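Alpha-1,4-endofucoidanase (Mariniflexile fucanivorans, PDB 6DLH) hydrolyses alpha-1,4-linked fucoidan from within the chain as a retaining endo-acting glycoside hydrolase of family GH107, and binds several calcium ions. Local coordinates at residues T465-A468 / W469-I472; L395-P399 / Y400-Q404. All coordinates share one frame; numbering follows the deposited sequence.

Contact 1 (T465-A468 / W469-I472); sequences TLPA and WLTI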
# COMPACT_ATOMS: atom_id res chain seq x y z
N THR A 465 20.01 21.23 24.74
CA THR A 465 19.16 21.22 25.92
C THR A 465 18.56 19.83 26.12
O THR A 465 17.56 19.48 25.49
CB THR A 465 18.10 22.33 25.85
OG1 THR A 465 18.80 23.57 25.74
CG2 THR A 465 17.17 22.36 27.04
N LEU A 466 19.16 19.06 27.04
CA LEU A 466 18.79 17.67 27.29
C LEU A 466 17.99 17.57 28.59
O LEU A 466 18.13 18.42 29.47
CB LEU A 466 20.06 16.83 27.39
CG LEU A 466 20.65 16.34 26.07
CD1 LEU A 466 21.37 17.47 25.35
CD2 LEU A 466 21.61 15.18 26.33
N PRO A 467 17.16 16.51 28.76
CA PRO A 467 16.55 16.22 30.06
C PRO A 467 17.63 16.02 31.11
O PRO A 467 18.64 15.36 30.85
CB PRO A 467 15.77 14.92 29.81
CG PRO A 467 15.52 14.90 28.31
CD PRO A 467 16.75 15.56 27.71
N ALA A 468 17.43 16.63 32.29
CA ALA A 468 18.34 16.50 33.41
C ALA A 468 18.44 15.03 33.82
O ALA A 468 19.44 14.61 34.40
CB ALA A 468 17.86 17.36 34.56
N TRP A 469 17.38 14.27 33.50
CA TRP A 469 17.24 12.88 33.91
C TRP A 469 17.99 11.91 32.99
O TRP A 469 18.15 10.75 33.34
CB TRP A 469 15.77 12.49 34.08
CG TRP A 469 14.87 12.81 32.92
CD1 TRP A 469 14.05 13.90 32.79
CD2 TRP A 469 14.68 12.02 31.73
NE1 TRP A 469 13.36 13.84 31.61
CE2 TRP A 469 13.72 12.70 30.94
CE3 TRP A 469 15.21 10.81 31.26
CZ2 TRP A 469 13.31 12.21 29.69
CZ3 TRP A 469 14.80 10.33 30.03
CH2 TRP A 469 13.86 11.03 29.26
N LEU A 470 18.45 12.40 31.83
CA LEU A 470 19.01 11.56 30.78
C LEU A 470 20.52 11.37 30.98
O LEU A 470 21.26 12.34 31.17
CB LEU A 470 18.70 12.18 29.41
CG LEU A 470 19.00 11.31 28.19
CD1 LEU A 470 17.96 10.20 28.02
CD2 LEU A 470 19.08 12.16 26.92
N THR A 471 20.95 10.10 30.96
CA THR A 471 22.35 9.72 30.90
C THR A 471 22.64 9.10 29.53
O THR A 471 21.78 8.44 28.94
CB THR A 471 22.76 8.80 32.07
OG1 THR A 471 22.53 9.45 33.33
CG2 THR A 471 24.20 8.35 32.02
N ILE A 472 23.85 9.34 29.02
CA ILE A 472 24.34 8.76 27.78
C ILE A 472 25.60 7.97 28.10
O ILE A 472 26.65 8.55 28.41
CB ILE A 472 24.59 9.86 26.72
CG1 ILE A 472 23.27 10.53 26.29
CG2 ILE A 472 25.35 9.29 25.53
CD1 ILE A 472 23.42 11.61 25.24

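Contact 2 (L395-P399 / Y400-Q404); sequences LTLQP and YALNQ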
# COMPACT_ATOMS: atom_id res chain seq x y z
N LEU A 395 4.83 -9.20 0.04
CA LEU A 395 5.14 -7.80 -0.15
C LEU A 395 6.52 -7.49 0.44
O LEU A 395 6.70 -6.50 1.14
CB LEU A 395 4.03 -6.95 0.46
CG LEU A 395 2.63 -7.17 -0.12
CD1 LEU A 395 1.62 -6.30 0.60
CD2 LEU A 395 2.60 -6.87 -1.61
N THR A 396 7.48 -8.37 0.14
CA THR A 396 8.88 -8.16 0.47
C THR A 396 9.69 -8.29 -0.82
O THR A 396 9.16 -8.76 -1.82
CB THR A 396 9.33 -9.13 1.57
OG1 THR A 396 9.05 -10.46 1.12
CG2 THR A 396 8.65 -8.88 2.90
N LEU A 397 10.97 -7.87 -0.78
CA LEU A 397 11.82 -7.80 -1.96
C LEU A 397 12.11 -9.20 -2.48
O LEU A 397 12.30 -10.14 -1.71
CB LEU A 397 13.16 -7.12 -1.61
CG LEU A 397 13.12 -5.63 -1.25
CD1 LEU A 397 14.51 -5.17 -0.83
CD2 LEU A 397 12.62 -4.79 -2.42
N GLN A 398 12.17 -9.31 -3.81
CA GLN A 398 12.91 -10.37 -4.47
C GLN A 398 14.30 -10.47 -3.85
O GLN A 398 14.98 -9.45 -3.66
CB GLN A 398 13.04 -10.08 -5.97
CG GLN A 398 11.76 -10.33 -6.75
CD GLN A 398 11.47 -11.80 -6.96
OE1 GLN A 398 12.22 -12.67 -6.52
NE2 GLN A 398 10.39 -12.08 -7.65
N PRO A 399 14.77 -11.69 -3.52
CA PRO A 399 16.10 -11.86 -2.93
C PRO A 399 17.19 -11.12 -3.71
O PRO A 399 18.08 -10.56 -3.09
CB PRO A 399 16.28 -13.39 -2.99
CG PRO A 399 14.87 -13.92 -2.82
CD PRO A 399 14.03 -12.96 -3.64
N TYR A 400 17.10 -11.09 -5.05
CA TYR A 400 18.15 -10.44 -5.83
C TYR A 400 18.17 -8.93 -5.59
O TYR A 400 19.24 -8.32 -5.60
CB TYR A 400 18.10 -10.79 -7.32
CG TYR A 400 17.03 -10.09 -8.11
CD1 TYR A 400 17.16 -8.76 -8.49
CD2 TYR A 400 15.87 -10.76 -8.45
CE1 TYR A 400 16.15 -8.11 -9.19
CE2 TYR A 400 14.86 -10.14 -9.17
CZ TYR A 400 15.01 -8.81 -9.55
OH TYR A 400 14.01 -8.22 -10.26
N ALA A 401 16.99 -8.34 -5.40
CA ALA A 401 16.90 -6.90 -5.23
C ALA A 401 17.57 -6.50 -3.92
O ALA A 401 18.31 -5.53 -3.88
CB ALA A 401 15.47 -6.44 -5.32
N LEU A 402 17.31 -7.29 -2.85
CA LEU A 402 17.97 -7.11 -1.57
C LEU A 402 19.48 -7.24 -1.75
O LEU A 402 20.23 -6.38 -1.28
CB LEU A 402 17.43 -8.13 -0.55
CG LEU A 402 18.03 -8.05 0.86
CD1 LEU A 402 17.75 -6.70 1.51
CD2 LEU A 402 17.50 -9.15 1.76
N ASN A 403 19.91 -8.29 -2.46
CA ASN A 403 21.32 -8.51 -2.77
C ASN A 403 21.95 -7.24 -3.34
O ASN A 403 22.94 -6.73 -2.81
CB ASN A 403 21.48 -9.71 -3.71
CG ASN A 403 22.88 -9.88 -4.24
OD1 ASN A 403 23.79 -10.25 -3.50
ND2 ASN A 403 23.07 -9.64 -5.53
N GLN A 404 21.33 -6.70 -4.40
CA GLN A 404 21.90 -5.55 -5.11
C GLN A 404 21.93 -4.31 -4.21
O GLN A 404 22.92 -3.58 -4.20
CB GLN A 404 21.16 -5.32 -6.43
CG GLN A 404 21.23 -6.50 -7.39
CD GLN A 404 20.89 -6.12 -8.82
OE1 GLN A 404 19.92 -5.40 -9.08
NE2 GLN A 404 21.69 -6.62 -9.76

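Contact 1 (T465-A468 / W469-I472)
P467 lays its CB over one face of the W469 indole, 3.3 Å from the centroid of the five-membered ring and 19° off the ring normal, a CH-pi contact. P467 CB sits nearest the NE1-CE2 bond of W469, 3.2 Å from each of these two atoms, while P467 CG reaches across to CZ2 of the six-membered ring at 3.7 Å. Two residues apart in sequence, these groups can meet because W469 holds CG between its own backbone N and carbonyl carbon (chi1 51°), which folds the indole back over the proline. The backbone between them is a type I beta turn from P467 to L470, closed by L470 N to P467 O at 3.1 Å; the N-H points well at the oxygen (164°), although the nitrogen stands above the carbonyl plane. This turn joins strands 459-464 and 471-476 in a region assigned to a putative Ig domain, where T471 pairs through its backbone with S483 of the neighbouring strand. L470 runs alongside P467, their CB atoms 4.0 Å apart, and its CB lies over the same indole face as the proline. Further along, L470 CD2 meets L466 CD2 at 4.0 Å. L466 CD2 also lies 4.1 Å from I472 CD1, and L466 rests on F496 of strand 494-502. P486 and P487 touch the indole from another loop, and its NE1 hydrogen-bonds to E490.

Contact 2 (L395-P399 / Y400-Q404)
Y400 sets its CG between the backbone N and the carbonyl carbon (chi1 76°), turning the ring back toward the residues that precede the helix, where Q398 meets it. Q398 CB lies 3.7 Å from Y400 CE2; with Q398 CG anti to its carbonyl carbon, CG stays near the ring too, 3.9 Å from Y400 CE2, and a bend at chi2 then turns the amide. The two side chains approach at a slant, yet the amide and ring planes differ by only 19°. The Y400 hydroxyl is hydrogen-bonded to the carbonyl of G354. On another side of the turn, L397 CD1 comes 4.0 Å from L402 CA and near its CB, while L397 also packs on F68 and L402 on Q71, both of helix 66-71.

Q398 occupies the N-cap of helix 399-415, and its backbone carbonyl opens the helical bonding. L402 N lies 3.3 Å from Q398 O, with an N-H...O angle of 166° and the donor almost in line with the C=O bond; A401 N is nearer to Q398 O, at 2.9 Å, but its poorer angle makes that bond weak. One residue on, N403 N donates to P399 O at 3.0 Å, a regular i to i+4 bond. Q398 O thus accepts two N-H groups, one well aligned and one weak, so its acceptor role is shared as the helix begins, while P399, lacking an N-H, leaves no backbone donor to satisfy at its position in the first turn.

Contact 2 comes first along the chain and contact 1 some sixty residues later; their centres are 40 Å apart and their nearest atoms about 30 Å, so they do not touch. They share no helix, strand or sheet. Residues 395-404 lead from strand 394-395 into helix 399-415 and adjoin helix 66-71, in the part of the fold that holds the seven-stranded parallel sheet. Residues 465-472 fall within a putative Ig domain and form a surface turn between strands 459-464 and 471-476; the latter is an outer strand of a three-stranded antiparallel sheet. The separation is consistent with two separately packed parts of a multidomain enzyme: a helix start in one and a beta turn in the other.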